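Local coordinates for fibronectin type III domain-containing protein (Simiduia agarivorans, PDB 6P2K), which probably hydrolyses xyloglucan-type β-glucans as a glycoside hydrolase family 74 enzyme, this part of the protein being its β-propeller portion, at residues T377-T382 with G429-N434; Q381-Y386 with W390-G395; E410-Q415 with W480-N485; N420-S425 with A464-G469. All coordinates share one frame; numbering follows the deposited sequence.

Contact 1 of 4, residues T377-T382 with G429-N434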
loop_
_atom_site.group_PDB
_atom_site.type_symbol
_atom_site.label_atom_id
_atom_site.label_comp_id
_atom_site.label_asym_id
_atom_site.label_seq_id
_atom_site.Cartn_x
_atom_site.Cartn_y
_atom_site.Cartn_z
ATOM N N THR B 377 35.386 4.487 -4.097
ATOM C CA THR B 377 35.184 4.429 -2.654
ATOM C C THR B 377 33.696 4.361 -2.345
ATOM O O THR B 377 32.940 5.247 -2.780
ATOM C CB THR B 377 35.810 5.649 -1.978
ATOM O OG1 THR B 377 37.170 5.781 -2.406
ATOM C CG2 THR B 377 35.770 5.500 -0.459
ATOM N N PRO B 378 33.227 3.361 -1.605
ATOM C CA PRO B 378 31.797 3.290 -1.291
ATOM C C PRO B 378 31.405 4.339 -0.267
ATOM O O PRO B 378 32.181 4.688 0.625
ATOM C CB PRO B 378 31.632 1.877 -0.723
ATOM C CG PRO B 378 32.963 1.586 -0.088
ATOM C CD PRO B 378 33.988 2.259 -0.985
ATOM N N THR B 379 30.186 4.851 -0.409
ATOM C CA THR B 379 29.599 5.762 0.563
ATOM C C THR B 379 28.540 5.028 1.376
ATOM O O THR B 379 28.304 3.829 1.209
ATOM C CB THR B 379 28.989 6.989 -0.117
ATOM O OG1 THR B 379 27.670 6.670 -0.580
ATOM C CG2 THR B 379 29.846 7.434 -1.287
ATOM N N SER B 380 27.883 5.778 2.256
ATOM C CA SER B 380 26.843 5.215 3.101
ATOM C C SER B 380 25.478 5.183 2.424
ATOM O O SER B 380 24.540 4.619 2.997
ATOM C CB SER B 380 26.763 6.001 4.410
ATOM O OG SER B 380 26.365 7.341 4.177
ATOM N N GLN B 381 25.340 5.768 1.235
ATOM C CA GLN B 381 24.097 5.671 0.482
ATOM C C GLN B 381 24.015 4.325 -0.230
ATOM O O GLN B 381 25.023 3.786 -0.689
ATOM C CB GLN B 381 23.995 6.791 -0.553
ATOM C CG GLN B 381 24.220 8.191 -0.018
ATOM C CD GLN B 381 24.696 9.145 -1.105
ATOM O OE1 GLN B 381 25.722 9.811 -0.959
ATOM N NE2 GLN B 381 23.954 9.201 -2.207
ATOM N N THR B 382 22.798 3.791 -0.339
ATOM C CA THR B 382 22.594 2.493 -0.963
ATOM C C THR B 382 21.573 2.583 -2.088
ATOM O O THR B 382 20.671 3.427 -2.076
ATOM C CB THR B 382 22.125 1.430 0.041
ATOM O OG1 THR B 382 21.155 2.000 0.926
ATOM C CG2 THR B 382 23.306 0.909 0.846
ATOM N N GLY B 429 26.678 14.694 -7.810
ATOM C CA GLY B 429 27.770 14.239 -8.643
ATOM C C GLY B 429 29.002 13.763 -7.906
ATOM O O GLY B 429 30.018 13.485 -8.554
ATOM N N VAL B 430 28.948 13.666 -6.576
ATOM C CA VAL B 430 30.080 13.143 -5.818
ATOM C C VAL B 430 30.164 11.628 -5.961
ATOM O O VAL B 430 31.217 11.077 -6.302
ATOM C CB VAL B 430 29.979 13.569 -4.343
ATOM C CG1 VAL B 430 30.947 12.765 -3.485
ATOM C CG2 VAL B 430 30.251 15.060 -4.201
ATOM N N SER B 431 29.057 10.931 -5.707
ATOM C CA SER B 431 29.034 9.476 -5.729
ATOM C C SER B 431 27.953 8.997 -6.685
ATOM O O SER B 431 26.952 9.681 -6.907
ATOM C CB SER B 431 28.796 8.900 -4.333
ATOM O OG SER B 431 27.454 9.095 -3.919
ATOM N N TRP B 432 28.159 7.801 -7.242
ATOM C CA TRP B 432 27.367 7.337 -8.372
ATOM C C TRP B 432 27.022 5.860 -8.247
ATOM O O TRP B 432 27.643 5.106 -7.492
ATOM C CB TRP B 432 28.107 7.544 -9.698
ATOM C CG TRP B 432 28.595 8.933 -9.906
ATOM C CD1 TRP B 432 29.680 9.523 -9.318
ATOM C CD2 TRP B 432 28.014 9.918 -10.764
ATOM N NE1 TRP B 432 29.805 10.819 -9.757
ATOM C CE2 TRP B 432 28.798 11.084 -10.649
ATOM C CE3 TRP B 432 26.906 9.928 -11.619
ATOM C CZ2 TRP B 432 28.510 12.247 -11.358
ATOM C CZ3 TRP B 432 26.621 11.088 -12.322
ATOM C CH2 TRP B 432 27.420 12.230 -12.187
ATOM N N SER B 433 26.026 5.460 -9.035
ATOM C CA SER B 433 25.679 4.067 -9.264
ATOM C C SER B 433 25.170 3.943 -10.693
ATOM O O SER B 433 24.458 4.823 -11.180
ATOM C CB SER B 433 24.610 3.571 -8.281
ATOM O OG SER B 433 24.210 2.246 -8.598
ATOM N N ASN B 434 25.548 2.857 -11.368
ATOM C CA ASN B 434 24.983 2.554 -12.678
ATOM C C ASN B 434 24.286 1.197 -12.687
ATOM O O ASN B 434 24.035 0.637 -13.759
ATOM C CB ASN B 434 26.056 2.637 -13.771
ATOM C CG ASN B 434 26.961 1.410 -13.828
ATOM O OD1 ASN B 434 27.155 0.706 -12.840
ATOM N ND2 ASN B 434 27.515 1.153 -15.005
#
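T379 and S431 meet methyl to methylene, a small apolar touch set beside a chain of polar groups. The T379 side chain divides at CB. One branch, the methyl CG2, runs out to S431 CB at 3.5 Å, with S431 OG a little farther from CG2 at 3.9 Å. The other, OG1, stands between its own backbone N and carbonyl carbon (chi1 83°) and turns back to its own segment: it accepts from Q381 N, the N and OG1 being 3.1 Å apart, which makes an ST turn at the corner where the chain leaves strand 376-379. OG1 is also hydrogen-bonded to T392 OG1. S431 OG, in turn, joins both T392 OG1 and the carboxylate of D427, while the Q381 side chain lies alongside. A valine in place of T379 would keep a methyl against S431 but would probably leave Q381 N and T392 OG1 each without this partner, freeing the corner to shift. T379 and S431 themselves, then, touch only through carbon and a nearby hydroxyl; the clear polar link passes through T392, on the strand lying between them, whose hydroxyl couples the two side chains.

Contact 2 of 4, residues Q381-Y386 with W390-G395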
loop_
_atom_site.group_PDB
_atom_site.type_symbol
_atom_site.label_atom_id
_atom_site.label_comp_id
_atom_site.label_asym_id
_atom_site.label_seq_id
_atom_site.Cartn_x
_atom_site.Cartn_y
_atom_site.Cartn_z
ATOM N N GLN B 381 25.340 5.768 1.235
ATOM C CA GLN B 381 24.097 5.671 0.482
ATOM C C GLN B 381 24.015 4.325 -0.230
ATOM O O GLN B 381 25.023 3.786 -0.689
ATOM C CB GLN B 381 23.995 6.791 -0.553
ATOM C CG GLN B 381 24.220 8.191 -0.018
ATOM C CD GLN B 381 24.696 9.145 -1.105
ATOM O OE1 GLN B 381 25.722 9.811 -0.959
ATOM N NE2 GLN B 381 23.954 9.201 -2.207
ATOM N N THR B 382 22.798 3.791 -0.339
ATOM C CA THR B 382 22.594 2.493 -0.963
ATOM C C THR B 382 21.573 2.583 -2.088
ATOM O O THR B 382 20.671 3.427 -2.076
ATOM C CB THR B 382 22.125 1.430 0.041
ATOM O OG1 THR B 382 21.155 2.000 0.926
ATOM C CG2 THR B 382 23.306 0.909 0.846
ATOM N N VAL B 383 21.734 1.685 -3.053
ATOM C CA VAL B 383 20.813 1.501 -4.164
ATOM C C VAL B 383 20.316 0.063 -4.100
ATOM O O VAL B 383 21.118 -0.877 -4.163
ATOM C CB VAL B 383 21.488 1.786 -5.515
ATOM C CG1 VAL B 383 20.532 1.490 -6.669
ATOM C CG2 VAL B 383 21.987 3.221 -5.566
ATOM N N ASN B 384 19.006 -0.109 -3.967
ATOM C CA ASN B 384 18.411 -1.440 -3.944
ATOM C C ASN B 384 18.231 -1.924 -5.378
ATOM O O ASN B 384 17.533 -1.281 -6.169
ATOM C CB ASN B 384 17.073 -1.411 -3.208
ATOM C CG ASN B 384 16.628 -2.786 -2.741
ATOM O OD1 ASN B 384 16.992 -3.805 -3.327
ATOM N ND2 ASN B 384 15.832 -2.818 -1.679
ATOM N N TRP B 385 18.864 -3.046 -5.720
ATOM C CA TRP B 385 18.768 -3.570 -7.078
ATOM C C TRP B 385 19.022 -5.071 -7.071
ATOM O O TRP B 385 20.053 -5.527 -6.563
ATOM C CB TRP B 385 19.763 -2.876 -8.011
ATOM C CG TRP B 385 19.435 -3.067 -9.455
ATOM C CD1 TRP B 385 20.153 -3.773 -10.375
ATOM C CD2 TRP B 385 18.291 -2.555 -10.146
ATOM N NE1 TRP B 385 19.529 -3.727 -11.597
ATOM C CE2 TRP B 385 18.382 -2.985 -11.482
ATOM C CE3 TRP B 385 17.198 -1.773 -9.762
ATOM C CZ2 TRP B 385 17.423 -2.658 -12.439
ATOM C CZ3 TRP B 385 16.247 -1.449 -10.711
ATOM C CH2 TRP B 385 16.366 -1.890 -12.034
ATOM N N TYR B 386 18.081 -5.830 -7.643
ATOM C CA TYR B 386 18.237 -7.275 -7.822
ATOM C C TYR B 386 18.417 -7.985 -6.479
ATOM O O TYR B 386 19.268 -8.863 -6.330
ATOM C CB TYR B 386 19.401 -7.579 -8.769
ATOM C CG TYR B 386 19.324 -8.912 -9.482
ATOM C CD1 TYR B 386 18.252 -9.221 -10.314
ATOM C CD2 TYR B 386 20.336 -9.856 -9.335
ATOM C CE1 TYR B 386 18.187 -10.440 -10.972
ATOM C CE2 TYR B 386 20.280 -11.074 -9.987
ATOM C CZ TYR B 386 19.204 -11.361 -10.804
ATOM O OH TYR B 386 19.148 -12.573 -11.454
ATOM N N TRP B 390 23.279 -1.939 -2.977
ATOM C CA TRP B 390 24.600 -1.572 -3.472
ATOM C C TRP B 390 24.932 -0.151 -3.066
ATOM O O TRP B 390 24.095 0.746 -3.245
ATOM C CB TRP B 390 24.658 -1.690 -4.992
ATOM C CG TRP B 390 24.129 -2.987 -5.504
ATOM C CD1 TRP B 390 22.833 -3.281 -5.822
ATOM C CD2 TRP B 390 24.883 -4.178 -5.749
ATOM N NE1 TRP B 390 22.736 -4.581 -6.254
ATOM C CE2 TRP B 390 23.980 -5.154 -6.220
ATOM C CE3 TRP B 390 26.233 -4.515 -5.619
ATOM C CZ2 TRP B 390 24.383 -6.442 -6.559
ATOM C CZ3 TRP B 390 26.633 -5.798 -5.953
ATOM C CH2 TRP B 390 25.711 -6.745 -6.418
ATOM N N PRO B 391 26.124 0.101 -2.538
ATOM C CA PRO B 391 26.509 1.474 -2.219
ATOM C C PRO B 391 26.680 2.297 -3.484
ATOM O O PRO B 391 26.891 1.770 -4.580
ATOM C CB PRO B 391 27.848 1.317 -1.483
ATOM C CG PRO B 391 28.027 -0.163 -1.260
ATOM C CD PRO B 391 27.222 -0.850 -2.306
ATOM N N THR B 392 26.568 3.612 -3.324
ATOM C CA THR B 392 27.088 4.500 -4.347
ATOM C C THR B 392 28.589 4.673 -4.135
ATOM O O THR B 392 29.115 4.435 -3.046
ATOM C CB THR B 392 26.381 5.856 -4.320
ATOM O OG1 THR B 392 26.647 6.511 -3.072
ATOM C CG2 THR B 392 24.876 5.679 -4.491
ATOM N N TYR B 393 29.283 5.084 -5.193
ATOM C CA TYR B 393 30.740 5.112 -5.182
ATOM C C TYR B 393 31.249 6.451 -5.689
ATOM O O TYR B 393 30.771 6.957 -6.710
ATOM C CB TYR B 393 31.316 3.976 -6.034
ATOM C CG TYR B 393 31.165 2.611 -5.405
ATOM C CD1 TYR B 393 29.992 1.878 -5.556
ATOM C CD2 TYR B 393 32.191 2.058 -4.653
ATOM C CE1 TYR B 393 29.850 0.631 -4.973
ATOM C CE2 TYR B 393 32.061 0.816 -4.069
ATOM C CZ TYR B 393 30.891 0.104 -4.231
ATOM O OH TYR B 393 30.765 -1.138 -3.649
ATOM N N LYS B 394 32.226 7.013 -4.983
ATOM C CA LYS B 394 32.930 8.204 -5.431
ATOM C C LYS B 394 34.331 7.825 -5.896
ATOM O O LYS B 394 34.938 6.878 -5.389
ATOM C CB LYS B 394 33.001 9.260 -4.322
ATOM C CG LYS B 394 33.800 8.852 -3.095
ATOM C CD LYS B 394 33.764 9.951 -2.047
ATOM C CE LYS B 394 34.578 9.577 -0.826
ATOM N NZ LYS B 394 34.435 10.596 0.249
ATOM N N GLY B 395 34.840 8.576 -6.870
ATOM C CA GLY B 395 36.111 8.237 -7.471
ATOM C C GLY B 395 37.287 8.431 -6.531
ATOM O O GLY B 395 37.245 9.191 -5.563
#
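The W390 indole meets segment 381-386 along its pyrrole edge, not over a face. W390 NE1 donates to W385 O, which lies 2.9 Å away and only 9° out of the ring plane, while V383 O stands 3.4 Å from CD1 of W390 on the same edge. W385 N is also in plane with the ring, and CB of W385 packs against W390 CD1 at 3.8 Å. The W385 indole itself leads away, its NE1 bonded to R438 O. W390 reaches this position because its CG points opposite the carbonyl carbon (chi1 -49°), directing the pyrrole edge along the partner strand. The two strands form a β hairpin, 381-385 with 388-395, strongly twisted, in which V383 and W390 are a hydrogen-bonded pair and T382 and P391 a non-hydrogen-bonded one. W390 N gives V383 O a nearly straight bond of 2.7 Å; the return bond, V383 N to W390 O, is modelled too short for its length to carry weight. Beyond the proline, Q381 O receives T392 N at 3.1 Å from above the carbonyl plane and also the CA hydrogen of P391. A leucine replacing W390 would probably leave W385 O without its indole N-H and open a gap beside W385 CB, letting the hairpin end move. The V383 and T392 side chains cross at about a right angle, with V383 CG2 3.9 Å from T392 CG2. T382 makes a backbone hydrogen bond to a neighbouring subunit, on which K503 also packs against its side chain.

Contact 3 of 4, residues E410-Q415 with W480-N485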
loop_
_atom_site.group_PDB
_atom_site.type_symbol
_atom_site.label_atom_id
_atom_site.label_comp_id
_atom_site.label_asym_id
_atom_site.label_seq_id
_atom_site.Cartn_x
_atom_site.Cartn_y
_atom_site.Cartn_z
ATOM N N GLU B 410 18.351 19.501 -9.190
ATOM C CA GLU B 410 18.565 19.564 -7.736
ATOM C C GLU B 410 19.762 18.682 -7.398
ATOM O O GLU B 410 20.845 18.909 -7.965
ATOM C CB GLU B 410 17.264 19.213 -7.011
ATOM C CG GLU B 410 16.123 20.183 -7.270
ATOM C CD GLU B 410 14.845 19.782 -6.562
ATOM O OE1 GLU B 410 14.844 18.737 -5.880
ATOM O OE2 GLU B 410 13.838 20.507 -6.700
ATOM N N ASN B 411 19.633 17.694 -6.510
ATOM C CA ASN B 411 20.739 16.824 -6.122
ATOM C C ASN B 411 21.001 15.707 -7.123
ATOM O O ASN B 411 22.020 15.018 -7.002
ATOM C CB ASN B 411 20.461 16.210 -4.748
ATOM C CG ASN B 411 19.180 15.396 -4.733
ATOM O OD1 ASN B 411 18.087 15.945 -4.855
ATOM N ND2 ASN B 411 19.309 14.077 -4.601
ATOM N N TYR B 412 20.108 15.506 -8.089
ATOM C CA TYR B 412 20.222 14.416 -9.050
ATOM C C TYR B 412 21.080 14.843 -10.234
ATOM O O TYR B 412 20.889 15.930 -10.788
ATOM C CB TYR B 412 18.840 13.987 -9.541
ATOM C CG TYR B 412 18.881 12.911 -10.602
ATOM C CD1 TYR B 412 18.997 11.571 -10.257
ATOM C CD2 TYR B 412 18.799 13.235 -11.952
ATOM C CE1 TYR B 412 19.035 10.583 -11.231
ATOM C CE2 TYR B 412 18.842 12.261 -12.927
ATOM C CZ TYR B 412 18.960 10.934 -12.560
ATOM O OH TYR B 412 18.996 9.952 -13.523
ATOM N N VAL B 413 22.022 13.981 -10.618
ATOM C CA VAL B 413 22.832 14.160 -11.815
ATOM C C VAL B 413 22.873 12.831 -12.552
ATOM O O VAL B 413 22.972 11.770 -11.926
ATOM C CB VAL B 413 24.268 14.632 -11.487
ATOM C CG1 VAL B 413 25.048 14.904 -12.772
ATOM C CG2 VAL B 413 24.246 15.870 -10.598
ATOM N N ILE B 414 22.790 12.883 -13.880
ATOM C CA ILE B 414 22.985 11.700 -14.706
ATOM C C ILE B 414 24.055 12.002 -15.743
ATOM O O ILE B 414 24.021 13.055 -16.391
ATOM C CB ILE B 414 21.681 11.233 -15.386
ATOM C CG1 ILE B 414 21.965 10.041 -16.305
ATOM C CG2 ILE B 414 21.018 12.372 -16.156
ATOM C CD1 ILE B 414 20.731 9.259 -16.699
ATOM N N GLN B 415 25.024 11.097 -15.867
ATOM C CA GLN B 415 25.936 11.053 -17.002
ATOM C C GLN B 415 25.476 9.953 -17.945
ATOM O O GLN B 415 25.312 8.804 -17.525
ATOM C CB GLN B 415 27.375 10.763 -16.570
ATOM C CG GLN B 415 28.088 11.838 -15.794
ATOM C CD GLN B 415 29.540 11.461 -15.545
ATOM O OE1 GLN B 415 30.269 11.112 -16.477
ATOM N NE2 GLN B 415 29.963 11.507 -14.284
ATOM N N TRP B 480 13.557 6.343 -22.635
ATOM C CA TRP B 480 13.284 5.973 -21.255
ATOM C C TRP B 480 13.003 7.221 -20.426
ATOM O O TRP B 480 13.476 8.318 -20.742
ATOM C CB TRP B 480 14.456 5.197 -20.640
ATOM C CG TRP B 480 14.722 3.875 -21.300
ATOM C CD1 TRP B 480 15.318 3.667 -22.512
ATOM C CD2 TRP B 480 14.411 2.576 -20.778
ATOM N NE1 TRP B 480 15.390 2.319 -22.780
ATOM C CE2 TRP B 480 14.841 1.630 -21.730
ATOM C CE3 TRP B 480 13.808 2.123 -19.597
ATOM C CZ2 TRP B 480 14.690 0.258 -21.539
ATOM C CZ3 TRP B 480 13.655 0.760 -19.408
ATOM C CH2 TRP B 480 14.093 -0.158 -20.376
ATOM N N ALA B 481 12.231 7.039 -19.356
ATOM C CA ALA B 481 11.813 8.144 -18.503
ATOM C C ALA B 481 11.884 7.726 -17.043
ATOM O O ALA B 481 11.431 6.633 -16.688
ATOM C CB ALA B 481 10.390 8.594 -18.850
ATOM N N LYS B 482 12.446 8.593 -16.199
ATOM C CA LYS B 482 12.499 8.362 -14.757
ATOM C C LYS B 482 11.885 9.561 -14.049
ATOM O O LYS B 482 12.464 10.653 -14.051
ATOM C CB LYS B 482 13.929 8.129 -14.264
ATOM C CG LYS B 482 14.065 8.297 -12.746
ATOM C CD LYS B 482 15.462 7.975 -12.246
ATOM C CE LYS B 482 15.717 6.474 -12.255
ATOM N NZ LYS B 482 17.069 6.132 -11.716
ATOM N N ARG B 483 10.720 9.357 -13.443
ATOM C CA ARG B 483 10.100 10.408 -12.652
ATOM C C ARG B 483 10.873 10.596 -11.354
ATOM O O ARG B 483 11.105 9.636 -10.613
ATOM C CB ARG B 483 8.640 10.064 -12.368
ATOM C CG ARG B 483 7.733 10.233 -13.574
ATOM C CD ARG B 483 6.409 9.514 -13.377
ATOM N NE ARG B 483 6.531 8.075 -13.604
ATOM C CZ ARG B 483 5.502 7.268 -13.838
ATOM N NH1 ARG B 483 4.270 7.762 -13.882
ATOM N NH2 ARG B 483 5.706 5.969 -14.033
ATOM N N LEU B 484 11.289 11.832 -11.088
ATOM C CA LEU B 484 12.075 12.143 -9.895
ATOM C C LEU B 484 11.133 12.458 -8.731
ATOM O O LEU B 484 11.068 13.575 -8.213
ATOM C CB LEU B 484 13.039 13.288 -10.179
ATOM C CG LEU B 484 14.076 12.991 -11.268
ATOM C CD1 LEU B 484 14.847 14.250 -11.646
ATOM C CD2 LEU B 484 15.027 11.889 -10.817
ATOM N N ASN B 485 10.387 11.424 -8.331
ATOM C CA ASN B 485 9.445 11.572 -7.227
ATOM C C ASN B 485 10.166 11.881 -5.922
ATOM O O ASN B 485 9.687 12.683 -5.114
ATOM C CB ASN B 485 8.603 10.304 -7.080
ATOM C CG ASN B 485 7.662 10.088 -8.248
ATOM O OD1 ASN B 485 6.919 10.988 -8.635
ATOM N ND2 ASN B 485 7.692 8.889 -8.819
#
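L484 sits over one face of the phenol ring of Y412: its methyl CD2 stands 3.9 Å above the ring plane, over the centre and 10° off the normal, a CH-π contact that makes up the tight part of the arrangement. The other methyl, CD1, reaches the ring at CD2 of Y412, 4.1 Å away, so both branches of the leucine bear on the same aromatic. With its CG opposite the backbone N, Y412 (chi1 177°) throws the ring across to segment 480-485. Toward the hydroxyl the fit loosens. K482 only brushes past, its CD 4.2 Å from Y412 OH, and the two polar ends are brought together by E424, which bonds to the hydroxyl and forms a salt bridge with the lysine ammonium; a buried charge is thereby probably balanced. At the other end of the contact the chains part toward solvent, where E410 and N485 are exposed and do not touch across the segments. In this β-propeller enzyme the contact joins the sheet of strands 403-409, 412-417 and 421-425 to that of strands 447-456, 459-467, 478-483 and 493-496. V462 of strand 459-467 and W493 of strand 493-496 also press on Y412, while H409 meets L484.

Contact 4 of 4, residues N420-S425 with A464-G469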
loop_
_atom_site.group_PDB
_atom_site.type_symbol
_atom_site.label_atom_id
_atom_site.label_comp_id
_atom_site.label_asym_id
_atom_site.label_seq_id
_atom_site.Cartn_x
_atom_site.Cartn_y
_atom_site.Cartn_z
ATOM N N ASN B 420 29.156 2.073 -19.994
ATOM C CA ASN B 420 28.624 2.060 -18.636
ATOM C C ASN B 420 27.214 2.630 -18.525
ATOM O O ASN B 420 26.663 2.661 -17.418
ATOM C CB ASN B 420 29.560 2.820 -17.697
ATOM C CG ASN B 420 31.004 2.385 -17.846
ATOM O OD1 ASN B 420 31.321 1.198 -17.760
ATOM N ND2 ASN B 420 31.888 3.347 -18.077
ATOM N N GLY B 421 26.634 3.106 -19.624
ATOM C CA GLY B 421 25.204 3.390 -19.656
ATOM C C GLY B 421 24.758 4.507 -18.729
ATOM O O GLY B 421 25.338 5.597 -18.694
ATOM N N LEU B 422 23.686 4.240 -17.985
ATOM C CA LEU B 422 23.054 5.225 -17.108
ATOM C C LEU B 422 23.872 5.347 -15.829
ATOM O O LEU B 422 23.770 4.508 -14.934
ATOM C CB LEU B 422 21.617 4.817 -16.790
ATOM C CG LEU B 422 20.646 4.557 -17.946
ATOM C CD1 LEU B 422 19.477 3.700 -17.481
ATOM C CD2 LEU B 422 20.140 5.865 -18.539
ATOM N N MET B 423 24.674 6.407 -15.730
ATOM C CA MET B 423 25.498 6.673 -14.552
ATOM C C MET B 423 24.833 7.791 -13.754
ATOM O O MET B 423 24.744 8.928 -14.227
ATOM C CB MET B 423 26.918 7.055 -14.965
ATOM C CG MET B 423 27.877 7.251 -13.805
ATOM S SD MET B 423 28.239 5.708 -12.945
ATOM C CE MET B 423 29.061 4.796 -14.251
ATOM N N GLU B 424 24.369 7.475 -12.549
ATOM C CA GLU B 424 23.462 8.359 -11.830
ATOM C C GLU B 424 24.001 8.716 -10.453
ATOM O O GLU B 424 24.647 7.906 -9.785
ATOM C CB GLU B 424 22.079 7.721 -11.692
ATOM C CG GLU B 424 21.382 7.525 -13.031
ATOM C CD GLU B 424 20.036 6.855 -12.892
ATOM O OE1 GLU B 424 19.990 5.610 -12.883
ATOM O OE2 GLU B 424 19.023 7.577 -12.785
ATOM N N SER B 425 23.705 9.944 -10.032
ATOM C CA SER B 425 24.127 10.468 -8.742
ATOM C C SER B 425 22.952 11.133 -8.047
ATOM O O SER B 425 22.096 11.736 -8.700
ATOM C CB SER B 425 25.269 11.479 -8.898
ATOM O OG SER B 425 25.734 11.918 -7.632
ATOM N N ALA B 464 15.857 9.867 -21.532
ATOM C CA ALA B 464 17.144 9.370 -21.992
ATOM C C ALA B 464 16.980 8.493 -23.224
ATOM O O ALA B 464 16.021 7.724 -23.334
ATOM C CB ALA B 464 17.859 8.576 -20.889
ATOM N N GLN B 465 17.921 8.636 -24.150
ATOM C CA GLN B 465 18.178 7.610 -25.150
ATOM C C GLN B 465 19.080 6.564 -24.505
ATOM O O GLN B 465 20.204 6.878 -24.100
ATOM C CB GLN B 465 18.827 8.233 -26.386
ATOM C CG GLN B 465 19.763 7.323 -27.173
ATOM C CD GLN B 465 19.044 6.141 -27.798
ATOM O OE1 GLN B 465 17.867 6.233 -28.152
ATOM N NE2 GLN B 465 19.752 5.026 -27.942
ATOM N N ALA B 466 18.582 5.336 -24.362
ATOM C CA ALA B 466 19.309 4.303 -23.631
ATOM C C ALA B 466 19.091 2.955 -24.294
ATOM O O ALA B 466 17.947 2.547 -24.513
ATOM C CB ALA B 466 18.867 4.243 -22.164
ATOM N N THR B 467 20.185 2.255 -24.588
ATOM C CA THR B 467 20.103 1.034 -25.372
ATOM C C THR B 467 21.319 0.168 -25.078
ATOM O O THR B 467 22.247 0.575 -24.375
ATOM C CB THR B 467 20.013 1.355 -26.865
ATOM O OG1 THR B 467 19.739 0.158 -27.602
ATOM C CG2 THR B 467 21.323 1.951 -27.348
ATOM N N SER B 468 21.300 -1.040 -25.636
ATOM C CA SER B 468 22.400 -1.974 -25.478
ATOM C C SER B 468 23.490 -1.700 -26.511
ATOM O O SER B 468 23.293 -0.976 -27.488
ATOM C CB SER B 468 21.901 -3.414 -25.606
ATOM O OG SER B 468 21.120 -3.581 -26.779
ATOM N N GLY B 469 24.657 -2.293 -26.278
ATOM C CA GLY B 469 25.783 -2.106 -27.170
ATOM C C GLY B 469 26.992 -1.506 -26.483
ATOM O O GLY B 469 26.858 -0.593 -25.663
#
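L422 reaches two alanines with a single methyl: its CD2 lies 4.2 Å from A466 CB and 4.3 Å from A464 CB. The alanines are two residues apart on strand 459-467 and turn their methyls to the same side, A464 CB to A466 CB being 4.6 Å, so the leucine methyl settles across the pair. The backbones stay well apart, with the CA atoms of L422 and A466 7.6 Å from each other, and the leucine spans that distance. Its chi1 of -56° puts CG beside the backbone N, and CD2, not the extended branch CD1, turns to the alanines, although the bond from CA to CB is not aimed at them. Contact is wholly apolar and all three residues are buried. Small side chains on one strand thus receive a longer one from the other. Q465, between the alanines, points away instead, its amide hydrogen-bonded to R478 N and N476 O. This is the packing of sheet face on sheet face that builds a β-propeller. A zinc ion bound by D405 and D513 lies about 10 Å from the A464 side chain. L422 further touches I414 on strand 412-417, its neighbour in the same sheet, and V448 on strand 447-456; V448 also meets A466, and V451 of that strand meets A464, so strand 447-456 closes the apolar cluster beside strand 459-467.

Contacts 3 and 4 are fully buried and join the same two propeller sheets, strands 403-409/412-417/421-425 and 447-456/459-467/478-483/493-496, mainly by apolar packing; E424, on the strand of contact 4, supplies the carboxylate that pairs with Y412 and K482 of contact 3. Contacts 1 and 2 are only partly buried, share Q381 and T382, and both border a second subunit. Their chemistry is more polar: contact 2 is held by backbone bonds and one indole N-H within one hairpin, while contact 1 spans strand 388-395 and is linked through the T392 hydroxyl. Segment 429-434 ties the two groups together, since S431 and S433 bond to S425 and E424 of strand 421-425.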